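Local coordinates for glucokinase (Streptomyces griseus, PDB 3VGL), which probably catalyses the ATP-dependent phosphorylation of D-glucose to D-glucose 6-phosphate, as a zinc-containing glucokinase of the ROK family, at residues 2-10 and 17-26; 191-202 and 221-232. All blocks are in the same frame, centred on the assembly; numbering follows the deposited sequence.

Interaction 1 of 2, residues 2-10 and 17-26. With ANP (phosphoaminophosphonic acid-adenylate ester), chain E.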
loop_
_atom_site.group_PDB
_atom_site.type_symbol
_atom_site.label_atom_id
_atom_site.label_comp_id
_atom_site.label_asym_id
_atom_site.label_seq_id
_atom_site.Cartn_x
_atom_site.Cartn_y
_atom_site.Cartn_z
ATOM N N GLY A 2 -2.426 -30.738 41.159
ATOM C CA GLY A 2 -1.404 -31.748 40.764
ATOM C C GLY A 2 -0.644 -31.289 39.542
ATOM O O GLY A 2 -0.547 -30.084 39.269
ATOM N N LEU A 3 -0.109 -32.249 38.796
ATOM C CA LEU A 3 0.636 -31.957 37.576
ATOM C C LEU A 3 -0.220 -32.191 36.347
ATOM O O LEU A 3 -0.997 -33.138 36.286
ATOM C CB LEU A 3 1.865 -32.860 37.485
ATOM C CG LEU A 3 2.790 -32.856 38.705
ATOM C CD1 LEU A 3 3.861 -33.890 38.475
ATOM C CD2 LEU A 3 3.410 -31.506 38.907
ATOM N N THR A 4 -0.069 -31.308 35.367
ATOM C CA THR A 4 -0.677 -31.500 34.052
ATOM C C THR A 4 0.418 -31.437 33.003
ATOM O O THR A 4 1.551 -31.048 33.303
ATOM C CB THR A 4 -1.708 -30.392 33.760
ATOM O OG1 THR A 4 -1.060 -29.126 33.914
ATOM C CG2 THR A 4 -2.876 -30.494 34.736
ATOM N N ILE A 5 0.087 -31.833 31.778
ATOM C CA ILE A 5 1.000 -31.697 30.664
ATOM C C ILE A 5 0.501 -30.579 29.768
ATOM O O ILE A 5 -0.688 -30.491 29.521
ATOM C CB ILE A 5 1.073 -33.018 29.837
ATOM C CG1 ILE A 5 1.942 -34.049 30.560
ATOM C CG2 ILE A 5 1.590 -32.757 28.401
ATOM C CD1 ILE A 5 3.366 -34.147 30.027
ATOM N N GLY A 6 1.411 -29.713 29.330
ATOM C CA GLY A 6 1.090 -28.755 28.254
ATOM C C GLY A 6 1.766 -29.210 26.969
ATOM O O GLY A 6 2.911 -29.665 26.993
ATOM N N VAL A 7 1.059 -29.100 25.833
ATOM C CA VAL A 7 1.619 -29.428 24.521
ATOM C C VAL A 7 1.390 -28.245 23.577
ATOM O O VAL A 7 0.238 -27.881 23.316
ATOM C CB VAL A 7 0.938 -30.681 23.875
ATOM C CG1 VAL A 7 1.679 -31.109 22.587
ATOM C CG2 VAL A 7 0.882 -31.842 24.862
ATOM N N ASP A 8 2.470 -27.637 23.089
ATOM C CA ASP A 8 2.344 -26.501 22.165
ATOM C C ASP A 8 2.599 -27.049 20.778
ATOM O O ASP A 8 3.686 -27.570 20.501
ATOM C CB ASP A 8 3.377 -25.418 22.544
ATOM C CG ASP A 8 3.257 -24.155 21.688
ATOM O OD1 ASP A 8 3.195 -24.256 20.437
ATOM O OD2 ASP A 8 3.228 -23.052 22.277
ATOM N N ILE A 9 1.580 -26.984 19.915
ATOM C CA ILE A 9 1.717 -27.460 18.544
ATOM C C ILE A 9 1.767 -26.277 17.595
ATOM O O ILE A 9 0.743 -25.613 17.347
ATOM C CB ILE A 9 0.576 -28.381 18.112
ATOM C CG1 ILE A 9 0.495 -29.561 19.068
ATOM C CG2 ILE A 9 0.827 -28.902 16.683
ATOM C CD1 ILE A 9 -0.917 -30.013 19.324
ATOM N N GLY A 10 2.965 -26.018 17.090
ATOM C CA GLY A 10 3.164 -24.890 16.163
ATOM C C GLY A 10 3.362 -25.379 14.741
ATOM O O GLY A 10 3.410 -26.577 14.481
ATOM N N GLY A 17 5.539 -30.485 28.029
ATOM C CA GLY A 17 6.174 -30.612 29.329
ATOM C C GLY A 17 5.186 -30.752 30.443
ATOM O O GLY A 17 4.039 -30.326 30.335
ATOM N N VAL A 18 5.642 -31.379 31.531
ATOM C CA VAL A 18 4.880 -31.431 32.752
ATOM C C VAL A 18 5.069 -30.102 33.469
ATOM O O VAL A 18 6.183 -29.581 33.538
ATOM C CB VAL A 18 5.352 -32.625 33.646
ATOM C CG1 VAL A 18 4.826 -32.503 35.057
ATOM C CG2 VAL A 18 4.906 -33.951 32.986
ATOM N N VAL A 19 3.968 -29.538 33.941
ATOM C CA VAL A 19 3.987 -28.221 34.561
ATOM C C VAL A 19 3.260 -28.305 35.883
ATOM O O VAL A 19 2.156 -28.874 35.966
ATOM C CB VAL A 19 3.300 -27.158 33.653
ATOM C CG1 VAL A 19 3.336 -25.785 34.315
ATOM C CG2 VAL A 19 3.943 -27.113 32.256
ATOM N N ASP A 20 3.895 -27.762 36.926
ATOM C CA ASP A 20 3.285 -27.768 38.245
ATOM C C ASP A 20 2.390 -26.561 38.442
ATOM O O ASP A 20 2.211 -25.761 37.516
ATOM C CB ASP A 20 4.318 -27.964 39.386
ATOM C CG ASP A 20 5.145 -26.712 39.705
ATOM O OD1 ASP A 20 4.927 -25.619 39.157
ATOM O OD2 ASP A 20 6.045 -26.811 40.548
ATOM N N GLU A 21 1.837 -26.441 39.648
ATOM C CA GLU A 21 0.832 -25.407 39.979
ATOM C C GLU A 21 1.394 -23.989 39.973
ATOM O O GLU A 21 0.645 -23.030 39.835
ATOM C CB GLU A 21 0.227 -25.699 41.354
ATOM C CG GLU A 21 -0.322 -27.120 41.537
ATOM C CD GLU A 21 -1.840 -27.184 41.430
ATOM O OE1 GLU A 21 -2.431 -26.287 40.793
ATOM O OE2 GLU A 21 -2.440 -28.131 41.995
ATOM N N GLU A 22 2.712 -23.865 40.114
ATOM C CA GLU A 22 3.389 -22.561 40.093
ATOM C C GLU A 22 4.030 -22.261 38.729
ATOM O O GLU A 22 4.811 -21.303 38.591
ATOM C CB GLU A 22 4.427 -22.473 41.223
ATOM C CG GLU A 22 3.840 -22.153 42.588
ATOM C CD GLU A 22 3.190 -23.353 43.240
ATOM O OE1 GLU A 22 3.930 -24.204 43.782
ATOM O OE2 GLU A 22 1.942 -23.448 43.215
ATOM N N GLY A 23 3.681 -23.078 37.729
ATOM C CA GLY A 23 4.163 -22.926 36.360
ATOM C C GLY A 23 5.609 -23.329 36.161
ATOM O O GLY A 23 6.236 -22.933 35.184
ATOM N N ARG A 24 6.150 -24.116 37.089
ATOM C CA ARG A 24 7.490 -24.630 36.910
ATOM C C ARG A 24 7.395 -25.763 35.915
ATOM O O ARG A 24 6.518 -26.622 36.014
ATOM C CB ARG A 24 8.085 -25.161 38.221
ATOM C CG ARG A 24 7.845 -24.298 39.448
ATOM C CD ARG A 24 8.597 -23.001 39.402
ATOM N NE ARG A 24 8.656 -22.399 40.737
ATOM C CZ ARG A 24 8.585 -21.093 40.975
ATOM N NH1 ARG A 24 8.442 -20.224 39.973
ATOM N NH2 ARG A 24 8.650 -20.656 42.225
ATOM N N ILE A 25 8.306 -25.749 34.957
ATOM C CA ILE A 25 8.399 -26.804 33.976
ATOM C C ILE A 25 9.275 -27.921 34.574
ATOM O O ILE A 25 10.423 -27.675 34.982
ATOM C CB ILE A 25 8.971 -26.268 32.645
ATOM C CG1 ILE A 25 8.078 -25.136 32.098
ATOM C CG2 ILE A 25 9.096 -27.372 31.634
ATOM C CD1 ILE A 25 8.683 -24.382 30.932
ATOM N N LEU A 26 8.709 -29.122 34.663
ATOM C CA LEU A 26 9.421 -30.278 35.235
ATOM C C LEU A 26 9.989 -31.260 34.221
ATOM O O LEU A 26 10.783 -32.130 34.584
ATOM C CB LEU A 26 8.533 -31.036 36.226
ATOM C CG LEU A 26 7.867 -30.272 37.360
ATOM C CD1 LEU A 26 7.121 -31.259 38.231
ATOM C CD2 LEU A 26 8.892 -29.480 38.163
HETATM P PB ANP E . 6.429 -22.711 16.063
HETATM O O1B ANP E . 5.832 -21.606 15.186
HETATM O O2B ANP E . 6.430 -24.088 15.467
HETATM N N3B ANP E . 5.575 -22.778 17.548
HETATM P PA ANP E . 8.739 -21.040 16.709
HETATM O O1A ANP E . 10.147 -21.436 17.163
HETATM O O2A ANP E . 7.872 -20.200 17.596
HETATM O O3A ANP E . 7.988 -22.406 16.290
HETATM O "O5'" ANP E . 8.823 -20.287 15.289
HETATM C "C5'" ANP E . 9.559 -20.829 14.188
HETATM C "C4'" ANP E . 10.014 -19.701 13.287
HETATM O "O4'" ANP E . 10.709 -18.708 14.055
HETATM C "C3'" ANP E . 10.991 -20.216 12.260
HETATM O "O3'" ANP E . 10.909 -19.345 11.128
HETATM C "C2'" ANP E . 12.306 -20.016 12.968
HETATM O "O2'" ANP E . 13.389 -19.903 12.060
HETATM C "C1'" ANP E . 12.104 -18.732 13.759
HETATM N N9 ANP E . 12.791 -18.788 15.061
HETATM C C8 ANP E . 12.526 -19.599 16.102
HETATM N N7 ANP E . 13.380 -19.341 17.144
HETATM C C5 ANP E . 14.169 -18.330 16.740
HETATM C C6 ANP E . 15.306 -17.550 17.307
HETATM N N6 ANP E . 15.764 -17.793 18.562
HETATM N N1 ANP E . 15.832 -16.573 16.537
HETATM C C2 ANP E . 15.414 -16.289 15.279
HETATM N N3 ANP E . 14.396 -16.970 14.703
HETATM C C4 ANP E . 13.780 -17.961 15.376
#
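Val-18 spreads its two methyl groups between Ile-5 and Leu-3, meeting a different neighbour with each. CG2 presses on Ile-5 CD1 at 3.3 Å, tighter than a usual carbon contact, while CG1 lies 3.8 Å from Leu-3 CD1 and about as close to Leu-3 CB. This fork follows from chi1 of 166°, which sets CG1 beside the carbonyl carbon and CG2 beside the backbone N. Leu-3 then divides its own tip: CD2 reaches Asp-20 CB and also Leu-26 CD1, the two leucine side chains crossing at about a right angle. Ile-5 carries its CG1 branch beside its backbone N (chi1 -77°) and sends CD1 over the strand of Val-18. Ile-5 and Val-18 form a non-hydrogen-bonded antiparallel pair; helix 37-52 packs on this face through Ala-51 and Ser-52, which touch Ile-5, and Val-57 of the neighbouring strand 57-64 touches both side chains. On the other face Thr-4 and Val-19 lean on helix 301-311, where Thr-4 OG1 is hydrogen-bonded to Ala-307 O. These strands, 3-9 and 13-19, make the beta hairpin that opens the N-terminal domain of the actin-like ATPase fold; Gly-10, just past the first strand, belongs to the pocket of the ATP analogue, its C 3.4 Å from O2B of the ligand. Gly-6 and Gly-17 bond in both directions, each N to the other's O, and Val-19 N gives a bond of 2.9 Å to Thr-4 O; the return bond from Thr-4 N is weak. Beyond the strand, a type I turn runs from Asp-20 to Gly-23. Asp-20 OD1 takes Glu-22 N, an Asx turn, and Arg-24 N from opposite faces of its carboxylate. At the exposed end Glu-21 bends at chi2 (-102°) to accept a hydrogen bond of 2.7 Å at OE2 from Gly-2 N, which comes from above the carboxylate plane.

Interaction 2 of 2, residues 191-202 and 221-232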
loop_
_atom_site.group_PDB
_atom_site.type_symbol
_atom_site.label_atom_id
_atom_site.label_comp_id
_atom_site.label_asym_id
_atom_site.label_seq_id
_atom_site.Cartn_x
_atom_site.Cartn_y
_atom_site.Cartn_z
ATOM N N ARG A 191 18.432 -10.034 1.991
ATOM C CA ARG A 191 19.565 -9.141 2.206
ATOM C C ARG A 191 20.893 -9.842 1.979
ATOM O O ARG A 191 21.837 -9.236 1.448
ATOM C CB ARG A 191 19.493 -8.489 3.589
ATOM C CG ARG A 191 18.393 -7.432 3.666
ATOM C CD ARG A 191 17.846 -7.213 5.069
ATOM N NE ARG A 191 16.773 -6.196 5.080
ATOM C CZ ARG A 191 15.563 -6.382 4.546
ATOM N NH1 ARG A 191 15.246 -7.527 3.958
ATOM N NH2 ARG A 191 14.656 -5.404 4.575
ATOM N N ALA A 192 20.974 -11.111 2.369
ATOM C CA ALA A 192 22.202 -11.885 2.138
ATOM C C ALA A 192 22.401 -12.172 0.650
ATOM O O ALA A 192 23.548 -12.222 0.166
ATOM C CB ALA A 192 22.196 -13.177 2.943
ATOM N N ASN A 193 21.295 -12.350 -0.076
ATOM C CA ASN A 193 21.375 -12.529 -1.517
ATOM C C ASN A 193 21.832 -11.257 -2.234
ATOM O O ASN A 193 22.626 -11.327 -3.175
ATOM C CB ASN A 193 20.065 -13.035 -2.116
ATOM C CG ASN A 193 20.161 -13.213 -3.618
ATOM O OD1 ASN A 193 20.879 -14.093 -4.100
ATOM N ND2 ASN A 193 19.478 -12.350 -4.366
ATOM N N ALA A 194 21.334 -10.107 -1.787
ATOM C CA ALA A 194 21.709 -8.819 -2.378
ATOM C C ALA A 194 23.159 -8.412 -2.059
ATOM O O ALA A 194 23.901 -7.976 -2.953
ATOM C CB ALA A 194 20.753 -7.742 -1.936
ATOM N N THR A 195 23.552 -8.534 -0.789
ATOM C CA THR A 195 24.878 -8.086 -0.331
ATOM C C THR A 195 25.539 -9.141 0.570
ATOM O O THR A 195 25.622 -8.951 1.794
ATOM C CB THR A 195 24.798 -6.752 0.447
ATOM O OG1 THR A 195 24.010 -6.931 1.632
ATOM C CG2 THR A 195 24.177 -5.631 -0.397
ATOM N N PRO A 196 26.012 -10.254 -0.031
ATOM C CA PRO A 196 26.631 -11.351 0.724
ATOM C C PRO A 196 27.880 -10.919 1.492
ATOM O O PRO A 196 28.198 -11.502 2.533
ATOM C CB PRO A 196 26.997 -12.363 -0.365
ATOM C CG PRO A 196 27.106 -11.554 -1.615
ATOM C CD PRO A 196 26.029 -10.521 -1.482
ATOM N N GLU A 197 28.563 -9.897 0.982
ATOM C CA GLU A 197 29.751 -9.340 1.633
ATOM C C GLU A 197 29.439 -8.722 3.004
ATOM O O GLU A 197 30.328 -8.559 3.834
ATOM C CB GLU A 197 30.458 -8.331 0.708
ATOM C CG GLU A 197 29.770 -6.966 0.547
ATOM C CD GLU A 197 28.607 -6.951 -0.450
ATOM O OE1 GLU A 197 28.232 -8.014 -1.001
ATOM O OE2 GLU A 197 28.068 -5.844 -0.689
ATOM N N ASN A 198 28.172 -8.376 3.229
ATOM C CA ASN A 198 27.739 -7.876 4.530
ATOM C C ASN A 198 27.075 -8.961 5.388
ATOM O O ASN A 198 26.519 -8.669 6.456
ATOM C CB ASN A 198 26.798 -6.676 4.355
ATOM C CG ASN A 198 27.536 -5.394 3.989
ATOM O OD1 ASN A 198 28.720 -5.225 4.295
ATOM N ND2 ASN A 198 26.824 -4.471 3.345
ATOM N N ALA A 199 27.151 -10.208 4.916
ATOM C CA ALA A 199 26.522 -11.349 5.586
ATOM C C ALA A 199 27.504 -12.475 5.918
ATOM O O ALA A 199 27.083 -13.602 6.202
ATOM C CB ALA A 199 25.375 -11.891 4.732
ATOM N N ALA A 200 28.804 -12.177 5.885
ATOM C CA ALA A 200 29.831 -13.207 6.075
ATOM C C ALA A 200 29.648 -14.049 7.343
ATOM O O ALA A 200 29.688 -15.287 7.281
ATOM C CB ALA A 200 31.230 -12.588 6.033
ATOM N N VAL A 201 29.443 -13.377 8.476
ATOM C CA VAL A 201 29.199 -14.055 9.752
ATOM C C VAL A 201 27.923 -14.905 9.699
ATOM O O VAL A 201 27.925 -16.074 10.096
ATOM C CB VAL A 201 29.165 -13.047 10.936
ATOM C CG1 VAL A 201 28.642 -13.706 12.214
ATOM C CG2 VAL A 201 30.547 -12.449 11.170
ATOM N N LEU A 202 26.838 -14.326 9.186
ATOM C CA LEU A 202 25.577 -15.053 9.079
ATOM C C LEU A 202 25.710 -16.325 8.256
ATOM O O LEU A 202 25.299 -17.398 8.699
ATOM C CB LEU A 202 24.476 -14.145 8.501
ATOM C CG LEU A 202 23.108 -14.737 8.146
ATOM C CD1 LEU A 202 22.469 -15.341 9.367
ATOM C CD2 LEU A 202 22.221 -13.656 7.552
ATOM N N ALA A 221 24.136 -14.210 14.637
ATOM C CA ALA A 221 24.872 -13.275 13.790
ATOM C C ALA A 221 24.626 -11.814 14.170
ATOM O O ALA A 221 25.563 -11.024 14.229
ATOM C CB ALA A 221 24.566 -13.518 12.316
ATOM N N ALA A 222 23.369 -11.450 14.443
ATOM C CA ALA A 222 23.069 -10.089 14.899
ATOM C C ALA A 222 23.777 -9.736 16.215
ATOM O O ALA A 222 24.264 -8.616 16.373
ATOM C CB ALA A 222 21.536 -9.855 14.998
ATOM N N ARG A 223 23.852 -10.688 17.145
ATOM C CA ARG A 223 24.585 -10.467 18.400
ATOM C C ARG A 223 26.036 -10.133 18.117
ATOM O O ARG A 223 26.647 -9.334 18.832
ATOM C CB ARG A 223 24.557 -11.699 19.298
ATOM C CG ARG A 223 23.270 -11.896 20.004
ATOM C CD ARG A 223 23.339 -12.954 21.096
ATOM N NE ARG A 223 21.958 -13.301 21.415
ATOM C CZ ARG A 223 21.154 -12.559 22.171
ATOM N NH1 ARG A 223 21.593 -11.435 22.728
ATOM N NH2 ARG A 223 19.885 -12.939 22.348
ATOM N N GLN A 224 26.587 -10.767 17.083
ATOM C CA GLN A 224 27.987 -10.561 16.700
ATOM C C GLN A 224 28.159 -9.349 15.781
ATOM O O GLN A 224 29.273 -9.036 15.354
ATOM C CB GLN A 224 28.548 -11.821 16.035
ATOM C CG GLN A 224 28.725 -13.004 16.984
ATOM C CD GLN A 224 29.193 -14.274 16.284
ATOM O OE1 GLN A 224 28.750 -15.376 16.617
ATOM N NE2 GLN A 224 30.082 -14.127 15.308
ATOM N N GLY A 225 27.050 -8.680 15.473
ATOM C CA GLY A 225 27.070 -7.420 14.728
ATOM C C GLY A 225 27.042 -7.558 13.217
ATOM O O GLY A 225 27.363 -6.603 12.509
ATOM N N ASP A 226 26.657 -8.740 12.726
ATOM C CA ASP A 226 26.512 -8.983 11.291
ATOM C C ASP A 226 25.500 -7.973 10.751
ATOM O O ASP A 226 24.348 -7.960 11.205
ATOM C CB ASP A 226 26.040 -10.426 11.047
ATOM C CG ASP A 226 25.851 -10.751 9.574
ATOM O OD1 ASP A 226 26.733 -11.399 8.983
ATOM O OD2 ASP A 226 24.810 -10.379 8.997
ATOM N N PRO A 227 25.927 -7.094 9.816
ATOM C CA PRO A 227 25.058 -5.995 9.363
ATOM C C PRO A 227 23.755 -6.460 8.723
ATOM O O PRO A 227 22.706 -5.840 8.954
ATOM C CB PRO A 227 25.916 -5.259 8.329
ATOM C CG PRO A 227 27.308 -5.636 8.640
ATOM C CD PRO A 227 27.273 -7.015 9.213
ATOM N N VAL A 228 23.822 -7.521 7.924
ATOM C CA VAL A 228 22.626 -8.059 7.261
ATOM C C VAL A 228 21.658 -8.608 8.304
ATOM O O VAL A 228 20.442 -8.402 8.194
ATOM C CB VAL A 228 22.989 -9.121 6.184
ATOM C CG1 VAL A 228 21.818 -10.094 5.928
ATOM C CG2 VAL A 228 23.418 -8.429 4.891
ATOM N N ALA A 229 22.181 -9.284 9.322
ATOM C CA ALA A 229 21.316 -9.817 10.378
ATOM C C ALA A 229 20.680 -8.682 11.187
ATOM O O ALA A 229 19.493 -8.725 11.496
ATOM C CB ALA A 229 22.092 -10.770 11.274
ATOM N N VAL A 230 21.476 -7.669 11.524
ATOM C CA VAL A 230 20.973 -6.499 12.249
ATOM C C VAL A 230 19.876 -5.809 11.438
ATOM O O VAL A 230 18.809 -5.459 11.988
ATOM C CB VAL A 230 22.144 -5.538 12.627
ATOM C CG1 VAL A 230 21.628 -4.207 13.179
ATOM C CG2 VAL A 230 23.066 -6.220 13.624
ATOM N N ASP A 231 20.108 -5.658 10.129
ATOM C CA ASP A 231 19.117 -5.030 9.236
ATOM C C ASP A 231 17.803 -5.823 9.138
ATOM O O ASP A 231 16.709 -5.240 9.014
ATOM C CB ASP A 231 19.674 -4.813 7.830
ATOM C CG ASP A 231 18.858 -3.805 7.035
ATOM O OD1 ASP A 231 18.589 -2.716 7.594
ATOM O OD2 ASP A 231 18.477 -4.100 5.871
ATOM N N SER A 232 17.916 -7.145 9.179
ATOM C CA SER A 232 16.735 -8.021 9.123
ATOM C C SER A 232 15.872 -7.846 10.378
ATOM O O SER A 232 14.624 -7.824 10.301
ATOM C CB SER A 232 17.141 -9.485 8.962
ATOM O OG SER A 232 17.964 -9.655 7.825
HETATM O O HOH W 1 29.063 -10.377 8.676
#
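Val-228 fills the middle of the contact with both methyl groups. CG1 lies 3.7 Å from Arg-191 CB and also meets Leu-202 CD2, whose side chain crosses the valine at about a right angle; CG2 faces Thr-195 OG1 and Asn-198 CB. Ala-199 CB closes on Val-228 CB, and farther along Leu-202 CB packs against Ala-221 CB at 3.9 Å. Around this core the backbone joins in, with Val-228 N donating to Asn-198 O (3.3 Å). Asp-226, its CG turned away from the backbone N (chi1 179°), serves two helix starts. OD1 accepts Leu-202 N at 2.9 Å from above the carboxylate plane, and a water bridges it to Val-201 N; OD2 uses its anti lone pair for Ala-229 N. At the outer edge the extended Arg-191 crosses Asp-231 at about a right angle, and NE makes a salt bridge to OD2 (2.8 Å), which lies near the guanidinium plane although the carboxylate is turned 42° from it. Arg-191 NH1 is held by Tyr-187 O. Gly-225, with positive phi, ends helix 215-223 in a Schellman motif, and Asp-226 directly after it is the N-cap of helix 227-251: a tight helix-to-helix corner, packed here on a second junction, where helix 181-194 passes through a 3-10 segment into helix 200-204.

The two contacts lie on opposite sides of the chain's centre, their centres 37 Å apart, and share no helix or strand. Interaction 1 belongs to a sheet: paired strands joined by reciprocal backbone bonds, buried along the strands and exposed at the turn. Interaction 2 is all helix ends and loops, likewise part buried, with one backbone bond between its segments and side chains doing most of the joining. Aspartates take backbone N-H groups in both, but Asp-20 shapes its own turn whereas Asp-226 also reaches across. The ATP analogue lies between them, touched by Gly-10 of interaction 1 and about 9 Å from the side chain of Leu-202 in interaction 2.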